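Local coordinates for protein FkbI (Streptomyces hygroscopicus, PDB 1R2J), which probably acts as a flavin-dependent acyl-ACP dehydrogenase in making the methoxymalonyl extender unit of the FK520 polyketide, at residues M80-V85 against K99-G104; R241-A246 against G330-R335; C282-D287 against V297-L302; T125-D130 against A164-P169. One frame throughout, in Å; residues are numbered along the deposited sequence.

In the fold
From the N terminus, interaction 1 closes first, a short loop, with 13 residues between its segments, that brings the end of helix 91-100 back to helix 69-88 in the N-terminal helical domain. Interaction 4 follows, joining strands 126-130 and 164-169 of the middle beta domain. Interaction 2 then closes a long loop between helices 219-248 and 332-345 of the C-terminal helical domain, and interaction 3, which joins the consecutive helices 262-287 and 297-322, is nested inside it. The rest are in series and none cross. Interactions 1 and 4 touch, Thr84 CG2 lying 4.2 Å from Val165 CG1, whereas interactions 1 and 2 sit on opposite sides of the chain's centre, about 32 Å apart between centres.

Interaction 1: M80-V85 against K99-G104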
loop_
_atom_site.group_PDB
_atom_site.type_symbol
_atom_site.label_atom_id
_atom_site.label_comp_id
_atom_site.label_asym_id
_atom_site.label_seq_id
_atom_site.Cartn_x
_atom_site.Cartn_y
_atom_site.Cartn_z
ATOM N N MET A 80 -7.127 1.352 1.680
ATOM C CA MET A 80 -6.947 1.816 3.045
ATOM C C MET A 80 -7.910 2.960 3.340
ATOM O O MET A 80 -8.483 3.027 4.421
ATOM C CB MET A 80 -5.503 2.272 3.270
ATOM C CG MET A 80 -5.205 2.673 4.718
ATOM S SD MET A 80 -3.459 2.514 5.196
ATOM C CE MET A 80 -2.756 3.924 4.398
ATOM N N ALA A 81 -8.082 3.857 2.376
ATOM C CA ALA A 81 -8.991 4.985 2.549
ATOM C C ALA A 81 -10.419 4.481 2.709
ATOM O O ALA A 81 -11.148 4.932 3.597
ATOM C CB ALA A 81 -8.905 5.914 1.353
ATOM N N ALA A 82 -10.809 3.541 1.847
ATOM C CA ALA A 82 -12.149 2.970 1.871
ATOM C C ALA A 82 -12.424 2.292 3.204
ATOM O O ALA A 82 -13.489 2.472 3.799
ATOM C CB ALA A 82 -12.312 1.965 0.727
ATOM N N TRP A 83 -11.455 1.500 3.657
ATOM C CA TRP A 83 -11.554 0.784 4.925
ATOM C C TRP A 83 -11.676 1.764 6.087
ATOM O O TRP A 83 -12.506 1.591 6.975
ATOM C CB TRP A 83 -10.318 -0.100 5.124
ATOM C CG TRP A 83 -10.208 -0.674 6.499
ATOM C CD1 TRP A 83 -9.288 -0.348 7.455
ATOM C CD2 TRP A 83 -11.062 -1.663 7.083
ATOM N NE1 TRP A 83 -9.519 -1.075 8.598
ATOM C CE2 TRP A 83 -10.601 -1.890 8.397
ATOM C CE3 TRP A 83 -12.175 -2.379 6.622
ATOM C CZ2 TRP A 83 -11.212 -2.805 9.259
ATOM C CZ3 TRP A 83 -12.785 -3.287 7.479
ATOM C CH2 TRP A 83 -12.300 -3.492 8.783
ATOM N N THR A 84 -10.834 2.790 6.078
ATOM C CA THR A 84 -10.854 3.800 7.127
ATOM C C THR A 84 -12.235 4.460 7.249
ATOM O O THR A 84 -12.733 4.681 8.355
ATOM C CB THR A 84 -9.794 4.890 6.849
ATOM O OG1 THR A 84 -8.495 4.286 6.795
ATOM C CG2 THR A 84 -9.807 5.948 7.945
ATOM N N VAL A 85 -12.856 4.765 6.114
ATOM C CA VAL A 85 -14.161 5.408 6.128
ATOM C C VAL A 85 -15.274 4.462 6.554
ATOM O O VAL A 85 -16.205 4.859 7.247
ATOM C CB VAL A 85 -14.513 6.008 4.743
ATOM C CG1 VAL A 85 -15.879 6.650 4.786
ATOM C CG2 VAL A 85 -13.462 7.037 4.337
ATOM N N LYS A 99 -19.143 5.030 -2.309
ATOM C CA LYS A 99 -19.683 4.955 -3.665
ATOM C C LYS A 99 -18.797 5.719 -4.645
ATOM O O LYS A 99 -18.665 5.335 -5.808
ATOM C CB LYS A 99 -21.106 5.513 -3.710
ATOM C CG LYS A 99 -21.166 7.037 -3.770
ATOM C CD LYS A 99 -21.462 7.545 -5.182
ATOM C CE LYS A 99 -22.827 7.081 -5.705
ATOM N NZ LYS A 99 -23.136 7.567 -7.081
ATOM N N GLU A 100 -18.192 6.806 -4.179
ATOM C CA GLU A 100 -17.314 7.583 -5.038
ATOM C C GLU A 100 -16.002 6.845 -5.306
ATOM O O GLU A 100 -15.420 6.978 -6.383
ATOM C CB GLU A 100 -17.028 8.950 -4.412
ATOM C CG GLU A 100 -18.269 9.809 -4.238
ATOM C CD GLU A 100 -17.941 11.274 -4.030
ATOM O OE1 GLU A 100 -18.829 12.023 -3.562
ATOM O OE2 GLU A 100 -16.795 11.676 -4.333
ATOM N N LEU A 101 -15.542 6.069 -4.329
ATOM C CA LEU A 101 -14.291 5.321 -4.475
ATOM C C LEU A 101 -14.465 4.078 -5.342
ATOM O O LEU A 101 -13.520 3.301 -5.534
ATOM C CB LEU A 101 -13.754 4.905 -3.097
ATOM C CG LEU A 101 -13.391 6.030 -2.121
ATOM C CD1 LEU A 101 -12.852 5.424 -0.839
ATOM C CD2 LEU A 101 -12.354 6.950 -2.745
ATOM N N THR A 102 -15.668 3.892 -5.869
ATOM C CA THR A 102 -15.955 2.746 -6.715
ATOM C C THR A 102 -16.843 3.219 -7.905
ATOM O O THR A 102 -17.619 2.452 -8.442
ATOM C CB THR A 102 -16.688 1.647 -5.915
ATOM O OG1 THR A 102 -18.022 2.075 -5.645
ATOM C CG2 THR A 102 -15.979 1.358 -4.634
ATOM N N SER A 103 -16.686 4.497 -8.248
ATOM C CA SER A 103 -17.327 5.135 -9.361
ATOM C C SER A 103 -16.200 5.953 -10.042
ATOM O O SER A 103 -16.494 6.860 -10.851
ATOM C CB SER A 103 -18.396 6.161 -8.955
ATOM O OG SER A 103 -19.426 5.558 -8.251
ATOM N N GLY A 104 -14.959 5.722 -9.601
ATOM C CA GLY A 104 -13.777 6.337 -10.165
ATOM C C GLY A 104 -13.420 7.718 -9.644
ATOM O O GLY A 104 -13.369 7.945 -8.433
#
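Leu101 reaches across to Ala82 with a single methyl, CD1, which rests 3.7 Å from Ala82 CA and 3.8 Å from Ala82 CB. The same methyl comes within 4.4 Å of Ala81 C, so it lies against the backbone of helix 69-88 as much as against a side chain. Leu101 sits just past the end of helix 91-100. Its CG is anti to the carbonyl carbon (chi1 -62°) and CD1 then continues the extended chain (chi2 -179°), which makes CD1 the leading tip. The small side chains of Ala81 and Ala82, whose CB atoms both point toward Leu101, allow this close approach. On the other side of the helix Thr84 OG1 bonds to Met80 O at 2.7 Å, from the opposite face of that carbonyl to Thr84 N, so one oxygen takes two bonds. Thr84 OG1 also hydrogen-bonds with Ser221 OG of helix 219-248.

The contact belongs to the N-terminal helical domain of the acyl-CoA dehydrogenase fold. Ala81 and Leu101 both pack on Ala107 of strand 107-110, and Ala81 also touches the FAD-binding Val109. Ala82 meets Leu98 of helix 91-100, while Met80 leans on Tyr224 of helix 219-248.

Interaction 2: R241-A246 against G330-R335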
loop_
_atom_site.group_PDB
_atom_site.type_symbol
_atom_site.label_atom_id
_atom_site.label_comp_id
_atom_site.label_asym_id
_atom_site.label_seq_id
_atom_site.Cartn_x
_atom_site.Cartn_y
_atom_site.Cartn_z
ATOM N N ARG A 241 10.568 -14.727 -8.505
ATOM C CA ARG A 241 10.717 -16.167 -8.697
ATOM C C ARG A 241 10.538 -16.540 -10.171
ATOM O O ARG A 241 11.329 -17.308 -10.725
ATOM C CB ARG A 241 9.704 -16.935 -7.836
ATOM C CG ARG A 241 9.834 -18.466 -7.916
ATOM C CD ARG A 241 8.860 -19.075 -8.922
ATOM N NE ARG A 241 7.480 -18.844 -8.504
ATOM C CZ ARG A 241 6.403 -19.199 -9.200
ATOM N NH1 ARG A 241 6.527 -19.814 -10.371
ATOM N NH2 ARG A 241 5.196 -18.934 -8.716
ATOM N N THR A 242 9.521 -15.975 -10.815
ATOM C CA THR A 242 9.268 -16.291 -12.218
ATOM C C THR A 242 10.345 -15.766 -13.164
ATOM O O THR A 242 10.665 -16.413 -14.156
ATOM C CB THR A 242 7.893 -15.771 -12.673
ATOM O OG1 THR A 242 7.814 -14.360 -12.451
ATOM C CG2 THR A 242 6.788 -16.466 -11.894
ATOM N N ALA A 243 10.905 -14.600 -12.861
ATOM C CA ALA A 243 11.954 -14.026 -13.700
ATOM C C ALA A 243 13.253 -14.822 -13.528
ATOM O O ALA A 243 13.963 -15.071 -14.497
ATOM C CB ALA A 243 12.187 -12.553 -13.334
ATOM N N ALA A 244 13.556 -15.215 -12.293
ATOM C CA ALA A 244 14.764 -15.977 -12.017
ATOM C C ALA A 244 14.683 -17.357 -12.668
ATOM O O ALA A 244 15.635 -17.801 -13.300
ATOM C CB ALA A 244 14.969 -16.117 -10.505
ATOM N N VAL A 245 13.551 -18.036 -12.515
ATOM C CA VAL A 245 13.407 -19.350 -13.120
ATOM C C VAL A 245 13.504 -19.240 -14.644
ATOM O O VAL A 245 14.175 -20.048 -15.282
ATOM C CB VAL A 245 12.071 -20.018 -12.725
ATOM C CG1 VAL A 245 12.040 -20.269 -11.229
ATOM C CG2 VAL A 245 10.911 -19.129 -13.107
ATOM N N ALA A 246 12.853 -18.236 -15.224
ATOM C CA ALA A 246 12.892 -18.059 -16.678
ATOM C C ALA A 246 14.333 -17.911 -17.157
ATOM O O ALA A 246 14.723 -18.500 -18.165
ATOM C CB ALA A 246 12.077 -16.839 -17.090
ATOM N N GLY A 330 12.627 0.221 -15.999
ATOM C CA GLY A 330 13.024 -1.073 -16.543
ATOM C C GLY A 330 12.632 -2.331 -15.822
ATOM O O GLY A 330 11.560 -2.410 -15.221
ATOM N N HIS A 331 13.597 -3.269 -15.770
ATOM C CA HIS A 331 13.425 -4.606 -15.208
ATOM C C HIS A 331 12.617 -4.920 -13.960
ATOM O O HIS A 331 12.810 -4.309 -12.925
ATOM C CB HIS A 331 14.810 -5.248 -15.012
ATOM C CG HIS A 331 14.856 -6.702 -15.372
ATOM N ND1 HIS A 331 15.266 -7.150 -16.611
ATOM C CD2 HIS A 331 14.470 -7.803 -14.684
ATOM C CE1 HIS A 331 15.119 -8.461 -16.674
ATOM N NE2 HIS A 331 14.632 -8.880 -15.521
ATOM N N VAL A 332 11.753 -5.929 -14.097
ATOM C CA VAL A 332 10.928 -6.419 -12.994
ATOM C C VAL A 332 11.818 -6.681 -11.781
ATOM O O VAL A 332 11.477 -6.319 -10.664
ATOM C CB VAL A 332 10.193 -7.755 -13.330
ATOM C CG1 VAL A 332 9.038 -7.488 -14.252
ATOM C CG2 VAL A 332 11.159 -8.751 -13.973
ATOM N N VAL A 333 12.964 -7.310 -12.006
ATOM C CA VAL A 333 13.872 -7.604 -10.905
ATOM C C VAL A 333 14.533 -6.321 -10.414
ATOM O O VAL A 333 14.737 -6.142 -9.214
ATOM C CB VAL A 333 14.926 -8.655 -11.318
ATOM C CG1 VAL A 333 15.956 -8.824 -10.220
ATOM C CG2 VAL A 333 14.231 -9.997 -11.556
ATOM N N GLU A 334 14.834 -5.424 -11.346
ATOM C CA GLU A 334 15.437 -4.131 -11.026
ATOM C C GLU A 334 14.522 -3.354 -10.079
ATOM O O GLU A 334 14.959 -2.833 -9.053
ATOM C CB GLU A 334 15.627 -3.319 -12.310
ATOM C CG GLU A 334 15.509 -1.802 -12.103
ATOM C CD GLU A 334 16.676 -1.275 -11.329
ATOM O OE1 GLU A 334 16.569 -0.202 -10.701
ATOM O OE2 GLU A 334 17.719 -1.957 -11.364
ATOM N N ARG A 335 13.253 -3.264 -10.460
ATOM C CA ARG A 335 12.241 -2.561 -9.682
ATOM C C ARG A 335 11.904 -3.275 -8.370
ATOM O O ARG A 335 11.673 -2.627 -7.347
ATOM C CB ARG A 335 10.968 -2.393 -10.518
ATOM C CG ARG A 335 11.140 -1.479 -11.720
ATOM C CD ARG A 335 9.832 -1.258 -12.462
ATOM N NE ARG A 335 9.448 -2.385 -13.313
ATOM C CZ ARG A 335 8.563 -3.321 -12.990
ATOM N NH1 ARG A 335 7.951 -3.291 -11.818
ATOM N NH2 ARG A 335 8.271 -4.281 -13.860
#
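Ala243, on helix 219-248, faces the first turn of helix 332-345, with Ala243 CA 7.3 Å from Val333 CA, and no hydrogen bond joins the two backbones. The contact is made by methyl groups. Ala243 CB points at two neighbouring valines at once, 3.7 Å from Val333 CG2 and 4.0 Å from Val332 CG2. The valines present these methyls through different rotations: in Val333 CG2 is anti to the carbonyl carbon, whereas in Val332 (chi1 -75°) CG2 lies in the more hindered place between backbone N and carbonyl carbon. Val333 is the more deeply buried of the two and goes on to touch Ala318, Ala319 and Leu322 of helix 297-322.

This is helix packing in the C-terminal helical domain of the acyl-CoA dehydrogenase fold, away from the FAD site. Helix 262-287 takes the adjoining side of helix 219-248, with Ala244 against Leu271 and a salt bridge from Arg241 NE to Glu275 OE1. His331 is the N-cap residue of helix 332-345, and its carbonyl oxygen accepts the backbone N of Arg335 at 2.7 Å. The side chain of Arg335 turns back over the start of the helix: NE donates to Gly330 O at 2.8 Å (N-H...O angle 147°), meeting the carbonyl almost end-on at 167°. That bond holds the guanidinium over Val332, whose CA lies 3.5 Å above one face near its rim. Arg335 also touches Ala16 and Asp20 of helix 16-22.

Interaction 3: C282-D287 against V297-L302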
loop_
_atom_site.group_PDB
_atom_site.type_symbol
_atom_site.label_atom_id
_atom_site.label_comp_id
_atom_site.label_asym_id
_atom_site.label_seq_id
_atom_site.Cartn_x
_atom_site.Cartn_y
_atom_site.Cartn_z
ATOM N N CYS A 282 0.161 -14.649 4.657
ATOM C CA CYS A 282 -0.846 -13.695 4.181
ATOM C C CYS A 282 -2.229 -14.331 4.207
ATOM O O CYS A 282 -3.217 -13.680 4.553
ATOM C CB CYS A 282 -0.526 -13.228 2.761
ATOM S SG CYS A 282 0.947 -12.196 2.655
ATOM N N GLU A 283 -2.284 -15.610 3.843
ATOM C CA GLU A 283 -3.533 -16.358 3.832
ATOM C C GLU A 283 -4.093 -16.489 5.251
ATOM O O GLU A 283 -5.295 -16.323 5.478
ATOM C CB GLU A 283 -3.293 -17.748 3.235
ATOM C CG GLU A 283 -3.007 -17.732 1.736
ATOM C CD GLU A 283 -2.330 -19.001 1.268
ATOM O OE1 GLU A 283 -1.947 -19.079 0.083
ATOM O OE2 GLU A 283 -2.173 -19.922 2.091
ATOM N N TYR A 284 -3.211 -16.790 6.199
ATOM C CA TYR A 284 -3.594 -16.940 7.599
ATOM C C TYR A 284 -4.183 -15.635 8.148
ATOM O O TYR A 284 -5.223 -15.636 8.823
ATOM C CB TYR A 284 -2.366 -17.336 8.422
ATOM C CG TYR A 284 -2.636 -17.582 9.886
ATOM C CD1 TYR A 284 -3.169 -18.795 10.326
ATOM C CD2 TYR A 284 -2.336 -16.610 10.838
ATOM C CE1 TYR A 284 -3.388 -19.032 11.689
ATOM C CE2 TYR A 284 -2.555 -16.836 12.198
ATOM C CZ TYR A 284 -3.077 -18.047 12.612
ATOM O OH TYR A 284 -3.273 -18.271 13.954
ATOM N N ALA A 285 -3.517 -14.521 7.864
ATOM C CA ALA A 285 -3.992 -13.231 8.343
ATOM C C ALA A 285 -5.319 -12.870 7.679
ATOM O O ALA A 285 -6.207 -12.297 8.319
ATOM C CB ALA A 285 -2.955 -12.151 8.063
ATOM N N SER A 286 -5.457 -13.214 6.401
ATOM C CA SER A 286 -6.680 -12.907 5.665
ATOM C C SER A 286 -7.865 -13.697 6.221
ATOM O O SER A 286 -8.986 -13.192 6.267
ATOM C CB SER A 286 -6.497 -13.194 4.171
ATOM O OG SER A 286 -6.589 -14.584 3.903
ATOM N N ASP A 287 -7.621 -14.933 6.649
ATOM C CA ASP A 287 -8.687 -15.747 7.230
ATOM C C ASP A 287 -9.165 -15.090 8.530
ATOM O O ASP A 287 -10.362 -14.895 8.738
ATOM C CB ASP A 287 -8.194 -17.179 7.514
ATOM C CG ASP A 287 -7.970 -17.986 6.242
ATOM O OD1 ASP A 287 -8.659 -17.720 5.239
ATOM O OD2 ASP A 287 -7.116 -18.894 6.244
ATOM N N VAL A 297 -4.858 -8.720 14.432
ATOM C CA VAL A 297 -3.971 -7.579 14.327
ATOM C C VAL A 297 -2.543 -8.137 14.300
ATOM O O VAL A 297 -1.744 -7.765 13.445
ATOM C CB VAL A 297 -4.128 -6.613 15.532
ATOM C CG1 VAL A 297 -3.009 -5.571 15.521
ATOM C CG2 VAL A 297 -5.479 -5.914 15.460
ATOM N N PRO A 298 -2.211 -9.057 15.227
ATOM C CA PRO A 298 -0.854 -9.623 15.240
ATOM C C PRO A 298 -0.525 -10.465 14.008
ATOM O O PRO A 298 0.612 -10.475 13.542
ATOM C CB PRO A 298 -0.827 -10.437 16.535
ATOM C CG PRO A 298 -2.263 -10.859 16.704
ATOM C CD PRO A 298 -3.019 -9.599 16.336
ATOM N N ALA A 299 -1.517 -11.177 13.487
ATOM C CA ALA A 299 -1.303 -11.997 12.297
ATOM C C ALA A 299 -1.044 -11.110 11.077
ATOM O O ALA A 299 -0.304 -11.485 10.169
ATOM C CB ALA A 299 -2.503 -12.885 12.048
ATOM N N THR A 300 -1.662 -9.933 11.062
ATOM C CA THR A 300 -1.483 -8.992 9.967
ATOM C C THR A 300 -0.110 -8.319 10.057
ATOM O O THR A 300 0.565 -8.138 9.043
ATOM C CB THR A 300 -2.598 -7.922 9.974
ATOM O OG1 THR A 300 -3.857 -8.548 9.678
ATOM C CG2 THR A 300 -2.312 -6.837 8.937
ATOM N N ILE A 301 0.301 -7.943 11.266
ATOM C CA ILE A 301 1.616 -7.325 11.453
ATOM C C ILE A 301 2.655 -8.366 11.020
ATOM O O ILE A 301 3.635 -8.063 10.333
ATOM C CB ILE A 301 1.867 -6.966 12.940
ATOM C CG1 ILE A 301 0.965 -5.794 13.366
ATOM C CG2 ILE A 301 3.333 -6.612 13.146
ATOM C CD1 ILE A 301 0.876 -5.607 14.886
ATOM N N LEU A 302 2.414 -9.603 11.437
ATOM C CA LEU A 302 3.295 -10.711 11.117
ATOM C C LEU A 302 3.417 -10.908 9.605
ATOM O O LEU A 302 4.521 -11.055 9.079
ATOM C CB LEU A 302 2.764 -11.987 11.768
ATOM C CG LEU A 302 3.495 -13.282 11.433
ATOM C CD1 LEU A 302 4.885 -13.237 11.993
ATOM C CD2 LEU A 302 2.726 -14.453 12.016
#
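Ala285 and Ala299 let two helices come together closely: their CA atoms are 4.9 Å apart, and the local axes approach to 8.4 Å, running nearly antiparallel at 154°. Ala285 CB sits on the backbone of the partner, 3.5 Å from Ala299 O, and is 4.1 Å from Ala299 CB.

Tyr284 comes in from beside this pair. With CG anti to its backbone N (chi1 -178°), the ring swings toward the second helix although its CB does not point there, and CD2 ends 3.9 Å from Ala299 CB, with CE2 almost as near. The consecutive helices 262-287 and 297-322, running nearly antiparallel, form a helical hairpin in the C-terminal helical domain of the acyl-CoA dehydrogenase fold, and this contact lies close to the connection between them.

Thr300 brings OG1 to 4.1 Å from Ala285 CB. That hydroxyl is placed anti to the carbonyl carbon and hydrogen-bonds to Met296 O, one turn earlier. On the first helix Ser286, with its OG folded back over the main chain (chi1 78°), donates to Glu283 O at 2.7 Å. Asp287 N, at 3.0 Å, reaches Glu283 O from the same face, so the oxygen is gripped twice. Other sides are taken by further helices: Cys282 packs on Ala230 and Trp231 of helix 219-248, Ile301 on Met356 and Leu357 of helix 350-361, and Asp287 OD1 forms a salt bridge with Arg55 NH1.

Interaction 4: T125-D130 against A164-P169; sequences TRVRLD and AVVVVP
A loose ion pair within strand 126-130, Arg128 NH1 to Asp130 OD1 at 3.5 Å, lies on the face turned away from strand 164-169, behind Val127, the residue that meets Ala164 and Val166 on that strand. Both strands belong to the middle beta domain of the acyl-CoA dehydrogenase fold but are mainly paired in different sheets: 126-130 pairs with 133-143 in an antiparallel sheet, while 164-169 is an edge strand of a mixed sheet, next to 151-156. No hydrogen bond joins the two segments. The end of strand 151-156 and the residue after it link them indirectly: Leu157 makes backbone hydrogen bonds with Thr125 and Val127, and Gly156 with Ala164.

The contact itself is entirely apolar and buried. Val127 CA and Ala164 CA are 6.7 Å apart, the closest such pair between the segments, and Val127 CB stands 4.2 Å from Ala164 CB. Arg126 and Arg128, the neighbours of Val127 in the strand, point away from this interface, and Arg126 NH2 makes a salt bridge with Asp137 OD2. Val166, whose other neighbours include Val201 of strand 199-202 and the loop residues Ala205 and Val206, turns its CG2 toward Val127. That methyl is anti to the carbonyl carbon, with CG1 anti to the backbone N (chi1 -171°), and the two valine side chains pass each other in opposite senses. The fit is tight: Val166 CG2 presses into the fork of the Val127 isopropyl group, 3.4 Å from CG1 and 3.5 Å from CG2.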
loop_
_atom_site.group_PDB
_atom_site.type_symbol
_atom_site.label_atom_id
_atom_site.label_comp_id
_atom_site.label_asym_id
_atom_site.label_seq_id
_atom_site.Cartn_x
_atom_site.Cartn_y
_atom_site.Cartn_z
ATOM N N THR A 125 -0.671 17.988 13.210
ATOM C CA THR A 125 -1.777 18.509 12.421
ATOM C C THR A 125 -3.031 18.521 13.297
ATOM O O THR A 125 -3.278 17.582 14.061
ATOM C CB THR A 125 -2.015 17.645 11.170
ATOM O OG1 THR A 125 -3.187 18.102 10.483
ATOM C CG2 THR A 125 -2.193 16.197 11.563
ATOM N N ARG A 126 -3.819 19.585 13.182
ATOM C CA ARG A 126 -5.025 19.736 13.989
ATOM C C ARG A 126 -6.318 19.867 13.182
ATOM O O ARG A 126 -6.336 20.460 12.112
ATOM C CB ARG A 126 -4.876 20.962 14.899
ATOM C CG ARG A 126 -4.192 22.150 14.237
ATOM C CD ARG A 126 -3.634 23.113 15.276
ATOM N NE ARG A 126 -3.103 24.326 14.660
ATOM C CZ ARG A 126 -2.013 24.359 13.897
ATOM N NH1 ARG A 126 -1.336 23.242 13.657
ATOM N NH2 ARG A 126 -1.604 25.506 13.369
ATOM N N VAL A 127 -7.387 19.284 13.715
ATOM C CA VAL A 127 -8.711 19.332 13.112
ATOM C C VAL A 127 -9.580 20.005 14.151
ATOM O O VAL A 127 -9.631 19.546 15.299
ATOM C CB VAL A 127 -9.271 17.940 12.828
ATOM C CG1 VAL A 127 -10.684 18.033 12.309
ATOM C CG2 VAL A 127 -8.385 17.205 11.820
ATOM N N ARG A 128 -10.257 21.085 13.769
ATOM C CA ARG A 128 -11.084 21.803 14.731
ATOM C C ARG A 128 -12.539 22.016 14.282
ATOM O O ARG A 128 -12.830 22.859 13.417
ATOM C CB ARG A 128 -10.420 23.150 15.069
ATOM C CG ARG A 128 -9.436 23.085 16.229
ATOM C CD ARG A 128 -9.181 24.457 16.865
ATOM N NE ARG A 128 -10.423 24.986 17.428
ATOM C CZ ARG A 128 -11.029 24.537 18.525
ATOM N NH1 ARG A 128 -12.158 25.110 18.929
ATOM N NH2 ARG A 128 -10.521 23.524 19.218
ATOM N N LEU A 129 -13.439 21.271 14.927
ATOM C CA LEU A 129 -14.871 21.341 14.670
ATOM C C LEU A 129 -15.330 22.732 15.134
ATOM O O LEU A 129 -15.043 23.135 16.259
ATOM C CB LEU A 129 -15.636 20.296 15.458
ATOM C CG LEU A 129 -15.466 18.821 15.092
ATOM C CD1 LEU A 129 -16.074 17.938 16.176
ATOM C CD2 LEU A 129 -16.114 18.537 13.744
ATOM N N ASP A 130 -16.071 23.445 14.285
ATOM C CA ASP A 130 -16.545 24.784 14.614
ATOM C C ASP A 130 -17.880 25.047 13.921
ATOM O O ASP A 130 -17.933 25.680 12.865
ATOM C CB ASP A 130 -15.528 25.823 14.162
ATOM C CG ASP A 130 -14.213 25.720 14.910
ATOM O OD1 ASP A 130 -14.235 25.825 16.153
ATOM O OD2 ASP A 130 -13.163 25.525 14.257
ATOM N N ALA A 164 -8.467 12.685 15.154
ATOM C CA ALA A 164 -9.634 12.778 14.289
ATOM C C ALA A 164 -9.193 12.514 12.854
ATOM O O ALA A 164 -8.014 12.634 12.526
ATOM C CB ALA A 164 -10.264 14.165 14.393
ATOM N N VAL A 165 -10.142 12.138 12.001
ATOM C CA VAL A 165 -9.843 11.858 10.601
ATOM C C VAL A 165 -10.784 12.660 9.713
ATOM O O VAL A 165 -12.001 12.595 9.882
ATOM C CB VAL A 165 -10.014 10.360 10.289
ATOM C CG1 VAL A 165 -9.509 10.064 8.891
ATOM C CG2 VAL A 165 -9.271 9.526 11.321
ATOM N N VAL A 166 -10.219 13.407 8.767
ATOM C CA VAL A 166 -11.016 14.239 7.867
ATOM C C VAL A 166 -10.781 13.952 6.385
ATOM O O VAL A 166 -9.638 13.847 5.933
ATOM C CB VAL A 166 -10.737 15.743 8.111
ATOM C CG1 VAL A 166 -11.737 16.603 7.337
ATOM C CG2 VAL A 166 -10.815 16.046 9.591
ATOM N N VAL A 167 -11.871 13.822 5.633
ATOM C CA VAL A 167 -11.787 13.582 4.194
ATOM C C VAL A 167 -11.808 14.963 3.548
ATOM O O VAL A 167 -12.839 15.638 3.539
ATOM C CB VAL A 167 -12.989 12.755 3.685
ATOM C CG1 VAL A 167 -12.886 12.555 2.181
ATOM C CG2 VAL A 167 -13.032 11.408 4.401
ATOM N N VAL A 168 -10.659 15.377 3.023
ATOM C CA VAL A 168 -10.507 16.687 2.402
ATOM C C VAL A 168 -10.399 16.652 0.879
ATOM O O VAL A 168 -9.575 15.925 0.324
ATOM C CB VAL A 168 -9.243 17.398 2.941
ATOM C CG1 VAL A 168 -9.206 18.837 2.461
ATOM C CG2 VAL A 168 -9.207 17.327 4.461
ATOM N N PRO A 169 -11.237 17.438 0.181
ATOM C CA PRO A 169 -11.184 17.466 -1.285
ATOM C C PRO A 169 -9.836 18.051 -1.704
ATOM O O PRO A 169 -9.418 19.094 -1.197
ATOM C CB PRO A 169 -12.349 18.382 -1.653
ATOM C CG PRO A 169 -13.324 18.156 -0.529
ATOM C CD PRO A 169 -12.411 18.180 0.674
#